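Local coordinates for SH3 domain-containing protein (Dictyostelium discoideum, PDB 4NQI), which drives membrane remodelling in osmoregulation, phagocytosis and cytokinesis, its N-terminal I-BAR domain, described here, probably binding phosphoinositide lipids, at residues 126-131 with 170-175; 33-38 with 185-190; 119-124 with 178-183; 71-76 with 221-226. One frame throughout, in Å; residues are numbered along the deposited sequence.

Contact 1 of 4, residues 126-131 with 170-175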
loop_
_atom_site.group_PDB
_atom_site.type_symbol
_atom_site.label_atom_id
_atom_site.label_comp_id
_atom_site.label_asym_id
_atom_site.label_seq_id
_atom_site.Cartn_x
_atom_site.Cartn_y
_atom_site.Cartn_z
ATOM N N LYS B 126 29.354 38.081 -2.242
ATOM C CA LYS B 126 30.759 38.468 -2.324
ATOM C C LYS B 126 30.885 39.901 -2.831
ATOM O O LYS B 126 31.700 40.677 -2.330
ATOM C CB LYS B 126 31.531 37.533 -3.262
ATOM C CG LYS B 126 31.369 36.046 -2.972
ATOM N N LYS B 127 30.068 40.242 -3.824
ATOM C CA LYS B 127 30.135 41.543 -4.482
ATOM C C LYS B 127 29.716 42.688 -3.555
ATOM O O LYS B 127 30.452 43.664 -3.401
ATOM C CB LYS B 127 29.268 41.538 -5.747
ATOM C CG LYS B 127 29.537 42.691 -6.705
ATOM C CD LYS B 127 28.586 42.657 -7.894
ATOM C CE LYS B 127 27.137 42.736 -7.444
ATOM N NZ LYS B 127 26.881 43.949 -6.617
ATOM N N ASP B 128 28.540 42.560 -2.942
ATOM C CA ASP B 128 28.021 43.587 -2.038
ATOM C C ASP B 128 28.917 43.790 -0.821
ATOM O O ASP B 128 29.081 44.912 -0.340
ATOM C CB ASP B 128 26.600 43.241 -1.581
ATOM C CG ASP B 128 25.565 43.451 -2.669
ATOM O OD1 ASP B 128 25.864 44.164 -3.649
ATOM O OD2 ASP B 128 24.445 42.911 -2.536
ATOM N N ARG B 129 29.493 42.700 -0.323
ATOM C CA ARG B 129 30.384 42.768 0.829
ATOM C C ARG B 129 31.728 43.379 0.437
ATOM O O ARG B 129 32.348 44.094 1.228
ATOM C CB ARG B 129 30.583 41.379 1.438
ATOM C CG ARG B 129 30.960 41.404 2.908
ATOM C CD ARG B 129 30.349 40.229 3.660
ATOM N NE ARG B 129 31.225 39.060 3.679
ATOM C CZ ARG B 129 32.131 38.826 4.623
ATOM N NH1 ARG B 129 32.287 39.684 5.622
ATOM N NH2 ARG B 129 32.886 37.735 4.568
ATOM N N ASP B 130 32.173 43.098 -0.785
ATOM C CA ASP B 130 33.411 43.679 -1.297
ATOM C C ASP B 130 33.221 45.143 -1.668
ATOM O O ASP B 130 34.102 45.965 -1.418
ATOM C CB ASP B 130 33.939 42.901 -2.504
ATOM C CG ASP B 130 34.640 41.616 -2.112
ATOM O OD1 ASP B 130 35.018 41.473 -0.929
ATOM O OD2 ASP B 130 34.823 40.750 -2.994
ATOM N N GLN B 131 32.083 45.466 -2.278
ATOM C CA GLN B 131 31.769 46.856 -2.585
ATOM C C GLN B 131 31.760 47.670 -1.295
ATOM O O GLN B 131 32.296 48.771 -1.254
ATOM C CB GLN B 131 30.427 46.979 -3.316
ATOM N N GLU B 170 26.498 46.703 8.267
ATOM C CA GLU B 170 25.967 45.792 9.269
ATOM C C GLU B 170 24.538 45.403 8.931
ATOM O O GLU B 170 24.102 44.288 9.218
ATOM C CB GLU B 170 26.012 46.457 10.645
ATOM C CG GLU B 170 26.520 45.563 11.762
ATOM C CD GLU B 170 28.017 45.313 11.685
ATOM O OE1 GLU B 170 28.656 45.747 10.701
ATOM O OE2 GLU B 170 28.558 44.683 12.616
ATOM N N GLN B 171 23.814 46.331 8.315
ATOM C CA GLN B 171 22.430 46.085 7.942
ATOM C C GLN B 171 22.341 45.234 6.685
ATOM O O GLN B 171 21.308 44.624 6.411
ATOM C CB GLN B 171 21.680 47.402 7.748
ATOM C CG GLN B 171 20.578 47.610 8.764
ATOM C CD GLN B 171 19.862 46.316 9.099
ATOM O OE1 GLN B 171 19.092 45.791 8.293
ATOM N NE2 GLN B 171 20.123 45.788 10.291
ATOM N N LEU B 172 23.431 45.203 5.923
ATOM C CA LEU B 172 23.524 44.341 4.754
ATOM C C LEU B 172 23.734 42.893 5.180
ATOM O O LEU B 172 23.104 41.985 4.635
ATOM C CB LEU B 172 24.666 44.786 3.839
ATOM C CG LEU B 172 24.990 43.856 2.664
ATOM C CD1 LEU B 172 23.808 43.758 1.711
ATOM C CD2 LEU B 172 26.241 44.316 1.926
ATOM N N ASN B 173 24.619 42.680 6.154
ATOM C CA ASN B 173 24.882 41.340 6.673
ATOM C C ASN B 173 23.622 40.676 7.229
ATOM O O ASN B 173 23.367 39.501 6.976
ATOM C CB ASN B 173 25.968 41.374 7.754
ATOM C CG ASN B 173 27.302 41.877 7.235
ATOM O OD1 ASN B 173 27.561 41.868 6.030
ATOM N ND2 ASN B 173 28.163 42.312 8.150
ATOM N N ALA B 174 22.841 41.442 7.986
ATOM C CA ALA B 174 21.612 40.938 8.595
ATOM C C ALA B 174 20.520 40.690 7.553
ATOM O O ALA B 174 19.763 39.723 7.660
ATOM C CB ALA B 174 21.122 41.897 9.666
ATOM N N ASN B 175 20.433 41.570 6.558
ATOM C CA ASN B 175 19.495 41.383 5.452
ATOM C C ASN B 175 19.822 40.128 4.645
ATOM O O ASN B 175 18.931 39.380 4.250
ATOM C CB ASN B 175 19.491 42.610 4.529
ATOM C CG ASN B 175 18.667 43.760 5.081
ATOM O OD1 ASN B 175 17.716 43.554 5.836
ATOM N ND2 ASN B 175 19.021 44.981 4.691
#

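Contact 2 of 4, residues 33-38 with 185-190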
loop_
_atom_site.group_PDB
_atom_site.type_symbol
_atom_site.label_atom_id
_atom_site.label_comp_id
_atom_site.label_asym_id
_atom_site.label_seq_id
_atom_site.Cartn_x
_atom_site.Cartn_y
_atom_site.Cartn_z
ATOM N N PRO B 33 23.056 16.846 -3.068
ATOM C CA PRO B 33 23.170 15.383 -3.154
ATOM C C PRO B 33 22.184 14.635 -2.252
ATOM O O PRO B 33 21.664 13.597 -2.668
ATOM C CB PRO B 33 24.609 15.114 -2.695
ATOM C CG PRO B 33 24.982 16.302 -1.886
ATOM C CD PRO B 33 24.286 17.455 -2.530
ATOM N N LEU B 34 21.940 15.146 -1.047
ATOM C CA LEU B 34 21.048 14.486 -0.093
ATOM C C LEU B 34 19.602 14.403 -0.584
ATOM O O LEU B 34 18.968 13.348 -0.491
ATOM C CB LEU B 34 21.109 15.172 1.278
ATOM C CG LEU B 34 22.366 14.913 2.114
ATOM C CD1 LEU B 34 22.277 15.582 3.482
ATOM C CD2 LEU B 34 22.608 13.420 2.272
ATOM N N PHE B 35 19.081 15.510 -1.104
ATOM C CA PHE B 35 17.724 15.532 -1.644
ATOM C C PHE B 35 17.606 14.685 -2.911
ATOM O O PHE B 35 16.531 14.154 -3.212
ATOM C CB PHE B 35 17.263 16.971 -1.903
ATOM C CG PHE B 35 16.720 17.662 -0.683
ATOM C CD1 PHE B 35 15.413 17.440 -0.275
ATOM C CD2 PHE B 35 17.512 18.533 0.055
ATOM C CE1 PHE B 35 14.903 18.071 0.849
ATOM C CE2 PHE B 35 17.008 19.167 1.180
ATOM C CZ PHE B 35 15.702 18.934 1.577
ATOM N N THR B 36 18.711 14.552 -3.641
ATOM C CA THR B 36 18.726 13.754 -4.865
ATOM C C THR B 36 18.679 12.256 -4.543
ATOM O O THR B 36 18.166 11.456 -5.331
ATOM C CB THR B 36 19.950 14.087 -5.746
ATOM O OG1 THR B 36 20.065 15.509 -5.883
ATOM C CG2 THR B 36 19.809 13.471 -7.127
ATOM N N GLU B 37 19.207 11.882 -3.380
ATOM C CA GLU B 37 19.105 10.503 -2.908
ATOM C C GLU B 37 17.653 10.146 -2.601
ATOM O O GLU B 37 17.206 9.036 -2.892
ATOM C CB GLU B 37 19.969 10.290 -1.664
ATOM C CG GLU B 37 21.463 10.312 -1.932
ATOM C CD GLU B 37 21.905 9.213 -2.881
ATOM O OE1 GLU B 37 21.663 8.026 -2.578
ATOM O OE2 GLU B 37 22.495 9.540 -3.932
ATOM N N VAL B 38 16.924 11.093 -2.009
ATOM C CA VAL B 38 15.500 10.922 -1.725
ATOM C C VAL B 38 14.710 10.686 -3.017
ATOM O O VAL B 38 13.797 9.857 -3.056
ATOM C CB VAL B 38 14.927 12.145 -0.974
ATOM C CG1 VAL B 38 13.423 12.016 -0.788
ATOM C CG2 VAL B 38 15.618 12.319 0.376
ATOM N N ARG B 185 14.144 27.701 4.016
ATOM C CA ARG B 185 12.806 27.335 4.483
ATOM C C ARG B 185 11.840 27.171 3.311
ATOM O O ARG B 185 10.948 26.323 3.347
ATOM C CB ARG B 185 12.259 28.378 5.465
ATOM C CG ARG B 185 13.065 28.525 6.754
ATOM C CD ARG B 185 12.367 29.452 7.753
ATOM N NE ARG B 185 11.068 28.934 8.172
ATOM C CZ ARG B 185 10.895 28.075 9.173
ATOM N NH1 ARG B 185 11.942 27.634 9.859
ATOM N NH2 ARG B 185 9.678 27.651 9.488
ATOM N N ARG B 186 12.019 27.987 2.276
ATOM C CA ARG B 186 11.171 27.907 1.092
ATOM C C ARG B 186 11.491 26.668 0.260
ATOM O O ARG B 186 10.611 26.110 -0.396
ATOM C CB ARG B 186 11.289 29.178 0.245
ATOM C CG ARG B 186 10.612 30.395 0.867
ATOM N N LYS B 187 12.751 26.238 0.292
ATOM C CA LYS B 187 13.143 24.993 -0.364
ATOM C C LYS B 187 12.519 23.787 0.336
ATOM O O LYS B 187 11.984 22.887 -0.312
ATOM C CB LYS B 187 14.668 24.830 -0.394
ATOM C CG LYS B 187 15.115 23.495 -0.998
ATOM C CD LYS B 187 16.627 23.291 -0.945
ATOM C CE LYS B 187 17.015 21.963 -1.592
ATOM N NZ LYS B 187 16.551 21.869 -3.004
ATOM N N HIS B 188 12.588 23.781 1.663
ATOM C CA HIS B 188 12.075 22.670 2.454
ATOM C C HIS B 188 10.549 22.584 2.403
ATOM O O HIS B 188 9.984 21.492 2.339
ATOM C CB HIS B 188 12.552 22.791 3.902
ATOM C CG HIS B 188 14.025 22.578 4.076
ATOM N ND1 HIS B 188 14.718 23.052 5.167
ATOM C CD2 HIS B 188 14.931 21.935 3.302
ATOM C CE1 HIS B 188 15.993 22.715 5.057
ATOM N NE2 HIS B 188 16.147 22.038 3.933
ATOM N N ALA B 189 9.886 23.738 2.439
ATOM C CA ALA B 189 8.426 23.790 2.376
ATOM C C ALA B 189 7.896 23.265 1.040
ATOM O O ALA B 189 6.886 22.561 0.999
ATOM C CB ALA B 189 7.936 25.207 2.625
ATOM N N THR B 190 8.578 23.617 -0.047
ATOM C CA THR B 190 8.230 23.123 -1.377
ATOM C C THR B 190 8.413 21.606 -1.450
ATOM O O THR B 190 7.616 20.904 -2.074
ATOM C CB THR B 190 9.084 23.801 -2.465
ATOM O OG1 THR B 190 8.748 25.190 -2.548
ATOM C CG2 THR B 190 8.854 23.156 -3.820
#

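Contact 3 of 4, residues 119-124 with 178-183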
loop_
_atom_site.group_PDB
_atom_site.type_symbol
_atom_site.label_atom_id
_atom_site.label_comp_id
_atom_site.label_asym_id
_atom_site.label_seq_id
_atom_site.Cartn_x
_atom_site.Cartn_y
_atom_site.Cartn_z
ATOM N N ALA B 119 23.885 29.873 -6.239
ATOM C CA ALA B 119 25.086 30.352 -6.912
ATOM C C ALA B 119 25.007 31.868 -7.071
ATOM O O ALA B 119 25.952 32.590 -6.747
ATOM C CB ALA B 119 25.235 29.681 -8.263
ATOM N N THR B 120 23.864 32.337 -7.564
ATOM C CA THR B 120 23.635 33.760 -7.796
ATOM C C THR B 120 23.697 34.571 -6.505
ATOM O O THR B 120 24.345 35.618 -6.457
ATOM C CB THR B 120 22.272 34.002 -8.474
ATOM O OG1 THR B 120 22.182 33.220 -9.673
ATOM C CG2 THR B 120 22.098 35.474 -8.817
ATOM N N PHE B 121 23.019 34.087 -5.466
ATOM C CA PHE B 121 22.999 34.767 -4.173
ATOM C C PHE B 121 24.404 34.899 -3.596
ATOM O O PHE B 121 24.744 35.922 -3.000
ATOM C CB PHE B 121 22.093 34.026 -3.183
ATOM C CG PHE B 121 22.082 34.628 -1.801
ATOM C CD1 PHE B 121 21.199 35.648 -1.482
ATOM C CD2 PHE B 121 22.952 34.170 -0.820
ATOM C CE1 PHE B 121 21.191 36.205 -0.214
ATOM C CE2 PHE B 121 22.947 34.724 0.447
ATOM C CZ PHE B 121 22.065 35.741 0.750
ATOM N N GLU B 122 25.210 33.854 -3.765
ATOM C CA GLU B 122 26.578 33.852 -3.261
ATOM C C GLU B 122 27.428 34.878 -4.003
ATOM O O GLU B 122 28.222 35.591 -3.391
ATOM C CB GLU B 122 27.204 32.459 -3.386
ATOM C CG GLU B 122 28.583 32.350 -2.741
ATOM C CD GLU B 122 29.264 31.019 -3.009
ATOM O OE1 GLU B 122 29.000 30.409 -4.067
ATOM O OE2 GLU B 122 30.072 30.587 -2.158
ATOM N N LYS B 123 27.255 34.945 -5.321
ATOM C CA LYS B 123 27.959 35.922 -6.151
ATOM C C LYS B 123 27.686 37.339 -5.650
ATOM O O LYS B 123 28.613 38.081 -5.319
ATOM C CB LYS B 123 27.523 35.793 -7.615
ATOM N N ASN B 124 26.404 37.696 -5.593
ATOM C CA ASN B 124 25.971 38.991 -5.080
ATOM C C ASN B 124 26.379 39.231 -3.627
ATOM O O ASN B 124 26.483 40.377 -3.188
ATOM C CB ASN B 124 24.454 39.139 -5.225
ATOM C CG ASN B 124 24.028 39.444 -6.649
ATOM O OD1 ASN B 124 24.824 39.344 -7.585
ATOM N ND2 ASN B 124 22.765 39.821 -6.820
ATOM N N ARG B 178 18.753 36.926 6.628
ATOM C CA ARG B 178 17.329 36.683 6.425
ATOM C C ARG B 178 17.091 36.054 5.063
ATOM O O ARG B 178 16.411 35.033 4.950
ATOM C CB ARG B 178 16.546 37.996 6.484
ATOM C CG ARG B 178 16.243 38.511 7.876
ATOM C CD ARG B 178 15.201 39.622 7.820
ATOM N NE ARG B 178 14.676 39.955 9.140
ATOM C CZ ARG B 178 15.259 40.801 9.984
ATOM N NH1 ARG B 178 16.395 41.398 9.648
ATOM N NH2 ARG B 178 14.711 41.047 11.166
ATOM N N ASP B 179 17.656 36.682 4.035
ATOM C CA ASP B 179 17.454 36.267 2.652
ATOM C C ASP B 179 17.788 34.797 2.420
ATOM O O ASP B 179 17.044 34.088 1.742
ATOM C CB ASP B 179 18.267 37.153 1.701
ATOM C CG ASP B 179 17.713 38.565 1.595
ATOM O OD1 ASP B 179 16.560 38.788 2.024
ATOM O OD2 ASP B 179 18.425 39.450 1.074
ATOM N N VAL B 180 18.894 34.337 2.999
ATOM C CA VAL B 180 19.339 32.959 2.789
ATOM C C VAL B 180 18.617 31.942 3.687
ATOM O O VAL B 180 18.299 30.839 3.237
ATOM C CB VAL B 180 20.881 32.822 2.905
ATOM C CG1 VAL B 180 21.343 33.047 4.334
ATOM C CG2 VAL B 180 21.341 31.468 2.397
ATOM N N VAL B 181 18.346 32.315 4.939
ATOM C CA VAL B 181 17.597 31.445 5.847
ATOM C C VAL B 181 16.197 31.188 5.290
ATOM O O VAL B 181 15.670 30.076 5.381
ATOM C CB VAL B 181 17.512 32.032 7.279
ATOM C CG1 VAL B 181 16.555 31.222 8.147
ATOM C CG2 VAL B 181 18.883 32.063 7.921
ATOM N N LEU B 182 15.611 32.220 4.690
ATOM C CA LEU B 182 14.293 32.101 4.077
ATOM C C LEU B 182 14.347 31.345 2.749
ATOM O O LEU B 182 13.362 30.732 2.342
ATOM C CB LEU B 182 13.648 33.478 3.893
ATOM C CG LEU B 182 13.297 34.221 5.184
ATOM C CD1 LEU B 182 12.402 35.426 4.918
ATOM C CD2 LEU B 182 12.644 33.278 6.183
HETATM N N MSE B 183 15.494 31.387 2.075
HETATM C CA MSE B 183 15.693 30.581 0.872
HETATM C C MSE B 183 15.669 29.094 1.218
HETATM O O MSE B 183 15.196 28.272 0.432
HETATM C CB MSE B 183 17.020 30.934 0.194
HETATM C CG MSE B 183 16.950 32.121 -0.757
HETATM SE SE MSE B 183 18.682 32.530 -1.554
HETATM C CE MSE B 183 19.165 30.732 -2.122
#

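Contact 4 of 4, residues 71-76 with 221-226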
loop_
_atom_site.group_PDB
_atom_site.type_symbol
_atom_site.label_atom_id
_atom_site.label_comp_id
_atom_site.label_asym_id
_atom_site.label_seq_id
_atom_site.Cartn_x
_atom_site.Cartn_y
_atom_site.Cartn_z
ATOM N N GLY B 71 -20.335 -21.496 -9.949
ATOM C CA GLY B 71 -21.380 -20.489 -9.906
ATOM C C GLY B 71 -21.984 -20.392 -8.517
ATOM O O GLY B 71 -21.300 -20.637 -7.522
ATOM N N GLY B 72 -23.262 -20.035 -8.444
ATOM C CA GLY B 72 -23.937 -19.902 -7.164
ATOM C C GLY B 72 -23.466 -18.696 -6.376
ATOM O O GLY B 72 -22.843 -17.788 -6.934
ATOM N N ASP B 73 -23.759 -18.686 -5.077
ATOM C CA ASP B 73 -23.381 -17.567 -4.219
ATOM C C ASP B 73 -21.871 -17.467 -3.999
ATOM O O ASP B 73 -21.322 -16.360 -3.945
ATOM C CB ASP B 73 -24.124 -17.621 -2.880
ATOM C CG ASP B 73 -24.229 -19.027 -2.328
ATOM O OD1 ASP B 73 -23.466 -19.908 -2.783
ATOM O OD2 ASP B 73 -25.071 -19.252 -1.433
ATOM N N PHE B 74 -21.201 -18.612 -3.869
ATOM C CA PHE B 74 -19.747 -18.620 -3.748
ATOM C C PHE B 74 -19.119 -18.025 -5.008
ATOM O O PHE B 74 -18.211 -17.190 -4.923
ATOM C CB PHE B 74 -19.215 -20.032 -3.479
ATOM C CG PHE B 74 -19.203 -20.410 -2.020
ATOM C CD1 PHE B 74 -18.256 -19.871 -1.157
ATOM C CD2 PHE B 74 -20.127 -21.310 -1.511
ATOM C CE1 PHE B 74 -18.237 -20.220 0.186
ATOM C CE2 PHE B 74 -20.112 -21.659 -0.171
ATOM C CZ PHE B 74 -19.167 -21.114 0.676
ATOM N N GLY B 75 -19.618 -18.445 -6.169
ATOM C CA GLY B 75 -19.202 -17.868 -7.438
ATOM C C GLY B 75 -19.376 -16.359 -7.463
ATOM O O GLY B 75 -18.525 -15.641 -7.997
ATOM N N GLU B 76 -20.474 -15.877 -6.884
ATOM C CA GLU B 76 -20.708 -14.442 -6.765
ATOM C C GLU B 76 -19.662 -13.801 -5.855
ATOM O O GLU B 76 -19.192 -12.696 -6.128
ATOM C CB GLU B 76 -22.113 -14.154 -6.224
ATOM C CG GLU B 76 -23.247 -14.338 -7.231
ATOM C CD GLU B 76 -24.570 -13.771 -6.729
ATOM O OE1 GLU B 76 -24.596 -13.193 -5.618
ATOM O OE2 GLU B 76 -25.584 -13.900 -7.449
ATOM N N ARG B 221 -18.300 -13.799 5.292
ATOM C CA ARG B 221 -18.772 -14.275 6.589
ATOM C C ARG B 221 -20.132 -14.955 6.472
ATOM O O ARG B 221 -20.355 -16.014 7.057
ATOM C CB ARG B 221 -18.863 -13.122 7.588
ATOM C CG ARG B 221 -19.006 -13.577 9.031
ATOM C CD ARG B 221 -19.534 -12.470 9.931
ATOM N NE ARG B 221 -19.058 -11.145 9.543
ATOM C CZ ARG B 221 -17.843 -10.681 9.812
ATOM N NH1 ARG B 221 -16.968 -11.441 10.457
ATOM N NH2 ARG B 221 -17.496 -9.459 9.427
ATOM N N ASP B 222 -21.033 -14.339 5.714
ATOM C CA ASP B 222 -22.349 -14.918 5.471
ATOM C C ASP B 222 -22.219 -16.207 4.661
ATOM O O ASP B 222 -22.949 -17.173 4.890
ATOM C CB ASP B 222 -23.245 -13.915 4.740
ATOM C CG ASP B 222 -24.685 -14.381 4.642
ATOM O OD1 ASP B 222 -25.346 -14.487 5.697
ATOM O OD2 ASP B 222 -25.158 -14.632 3.513
ATOM N N LEU B 223 -21.277 -16.212 3.719
ATOM C CA LEU B 223 -20.995 -17.394 2.906
ATOM C C LEU B 223 -20.414 -18.530 3.747
ATOM O O LEU B 223 -20.837 -19.682 3.626
ATOM C CB LEU B 223 -20.025 -17.046 1.773
ATOM C CG LEU B 223 -20.609 -16.518 0.462
ATOM C CD1 LEU B 223 -19.501 -16.205 -0.532
ATOM C CD2 LEU B 223 -21.573 -17.526 -0.130
ATOM N N ILE B 224 -19.440 -18.195 4.591
ATOM C CA ILE B 224 -18.786 -19.166 5.466
ATOM C C ILE B 224 -19.772 -19.784 6.466
ATOM O O ILE B 224 -19.777 -21.000 6.674
ATOM C CB ILE B 224 -17.595 -18.518 6.210
ATOM C CG1 ILE B 224 -16.453 -18.221 5.230
ATOM C CG2 ILE B 224 -17.099 -19.414 7.334
ATOM C CD1 ILE B 224 -15.413 -17.240 5.764
ATOM N N ASN B 225 -20.612 -18.945 7.068
ATOM C CA ASN B 225 -21.608 -19.411 8.033
ATOM C C ASN B 225 -22.717 -20.273 7.412
ATOM O O ASN B 225 -23.498 -20.895 8.134
ATOM C CB ASN B 225 -22.230 -18.228 8.790
ATOM C CG ASN B 225 -21.256 -17.561 9.751
ATOM O OD1 ASN B 225 -20.780 -18.182 10.703
ATOM N ND2 ASN B 225 -20.975 -16.284 9.517
ATOM N N SER B 226 -22.780 -20.308 6.082
ATOM C CA SER B 226 -23.823 -21.051 5.373
ATOM C C SER B 226 -23.286 -22.266 4.615
ATOM O O SER B 226 -23.952 -22.779 3.713
ATOM C CB SER B 226 -24.562 -20.132 4.392
ATOM O OG SER B 226 -25.388 -19.201 5.069
#

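Contact 1 of 4, residues 126-131 with 170-175
Leu-172 reaches across to Asp-128 where two long helices of the I-BAR bundle, 72-140 and 152-224, run antiparallel in a region predicted to be coiled coil. The short helical pieces lie at 167° to each other, their axes 10.8 Å apart at the closest, and a single leucine methyl does most of the bridging. With CG of Leu-172 anti to the backbone N (chi1 172°), the side chain stretches across the gap and sets CD2 against the backbone of the facing helix. There CD2 touches the carbonyl O of Asp-128 at 3.7 Å and, equally closely, Asp-128 CB. This is the tight part, and it is purely van der Waals in character.

The other side of Asp-128 is polar. Its carboxylate turns to lysines instead of to the leucine: OD2 forms a salt bridge with Lys-176, one turn beyond Leu-172, while OD1 pairs with Lys-127 on its own helix. Two positive partners probably keep this group charged. On the opposite flank the packing is looser. The exposed Arg-129 and the buried Asn-173 cross at about a right angle, guanidinium and amide planes 76° apart, both against Ile-17 of helix 15-64. Between them there is no hydrogen bond, merely Arg-129 CD resting 4.0 Å from Asn-173 OD1. In the Lys-127 to Asp-128 salt bridge, NZ meets OD1 from above the carboxylate plane, 3.1 Å away.

Contact 2 of 4, residues 33-38 with 185-190
The ring of Phe-35 meets two neighbours on helix 152-224, Lys-187 and His-188, each in a different way, in the three-helix body of the I-BAR subunit. NZ of Lys-187 comes over a face: the lysine chain, extended until a bend at chi4, slides past the phenylalanine in the opposite direction and sets NZ 5.0 Å from the ring centroid, 23° off the normal, a cation-pi contact. CE of Lys-187 adds an off-centre CH-pi contact, 3.8 Å from Phe-35 CD2. The strongest polar partner of Lys-187 is Asp-114 of helix 72-140, with which NZ forms a salt bridge. His-188 instead crosses the phenylalanine at about a right angle, and the two rings meet rim to rim with planes 29° apart, Phe-35 CZ lying 3.5 Å from His-188 CD2. Were Phe-35 replaced by an alanine, a gap would probably open between the helices, and the Lys-187 ammonium would probably lose its aromatic partner and His-188 one of its ring neighbours. Helix 15-64, which carries Phe-35 just after a kink at Pro-33, is thus joined to helix 152-224, while Ile-111 of helix 72-140 and the edge-to-face partner Phe-191 pack on the same ring, and Phe-74 and Phe-78 of the second subunit meet His-188.

Contact 3 of 4, residues 119-124 with 178-183
Phe-121 leans across from helix 72-140 to Asp-179, Val-180 and the selenomethionine Met-183 on helix 152-224, the two pieces running antiparallel at 170°. CB already has a neighbour, the selenium of Met-183 at 4.1 Å. A chi1 of 177° swings the ring away from the backbone N and carries it straight out toward the partner helix. At its root, CG and CD1 both lie 4.0 Å from Met-183 SE. The selenium sits obliquely, 4.4 Å from the centroid of the Phe-121 ring, in a Met-aromatic contact; the Met-183 chain is extended as far as SE, and its bend at chi3 turns only the terminal CE. Further out the two sides of the ring part company. CE1 comes to 3.6 Å from Asp-179 CB, so the aspartate offers its methylene to the ring, its carboxylate plane turned 82° from that of the phenyl. CE2 instead meets Val-180 CB at 3.7 Å, and CZ, the tip, lies against the same CB at 3.8 Å. Replacing Phe-121 with an alanine would probably leave a gap between the two helices and strip Met-183 of its aromatic partner. The ring also packs on Ile-24 of helix 15-64, and Val-180 rests on Ile-24, Thr-20 and Thr-23 of the same helix. All three long helices of the subunit therefore converge here, while Val-181 and Leu-182 pack on Leu-230 and Gln-227 of the second subunit.

Contact 4 of 4, residues 71-76 with 221-226
Leu-223 lies over Phe-74, and the apolar contact between them dominates the place where helix 72-140 begins beside the last turns of helix 152-224. Leu-223 CD2 forms a CH-pi contact over the centre of the Phe-74 ring, 4.1 Å from the centroid and only 5° off the normal. The other methyl, Leu-223 CD1, packs 3.9 Å from Phe-74 CD1. Asp-73 adds to this van der Waals group with its carbon atoms, CB being 3.8 Å from Leu-223 CD2, so that this methyl touches the aspartate as well as the ring.

No hydrogen bond crosses between the two segments; the side-chain ones within them are local. Phe-74 N gives a weak bond to Asp-73 OD1 (2.8 Å, 127° at the hydrogen), a reach made possible by the small chi1 of 41°, which places CG between the backbone N and carbonyl carbon. On the partner, Ser-226 OG donates to Asp-222 O at 3.2 Å, tying Ser-226 back to the turn before it.

The ionic partner of Asp-73 lies in the dimer: its carboxylate forms a salt bridge with Arg-185 of the second subunit. The two segments thus cohere through hydrophobic contact, while Asp-73, which lends its carbons to that contact, probably uses its charge to link the subunits.

How the contacts relate
All four contacts draw on helix 152-224, which meets helix 72-140 in contacts 1, 3 and 4 and helix 15-64 in contact 2. Contacts 1, 3 and 2 follow one another along it, with centres about 11 Å apart from 1 to 3 and about 16 Å from 3 to 2. Contact 4 lies far along the rod, about 52 Å from contact 2 and 78 Å from contact 1 between centres. The dimer undoes that separation: Arg-185 and His-188 of contact 2 meet Asp-73 and Phe-74 of contact 4 on the second subunit. A PEG molecule, probably from crystallisation, lies, at its nearest atoms, about 4 Å from the Lys-187 side chain.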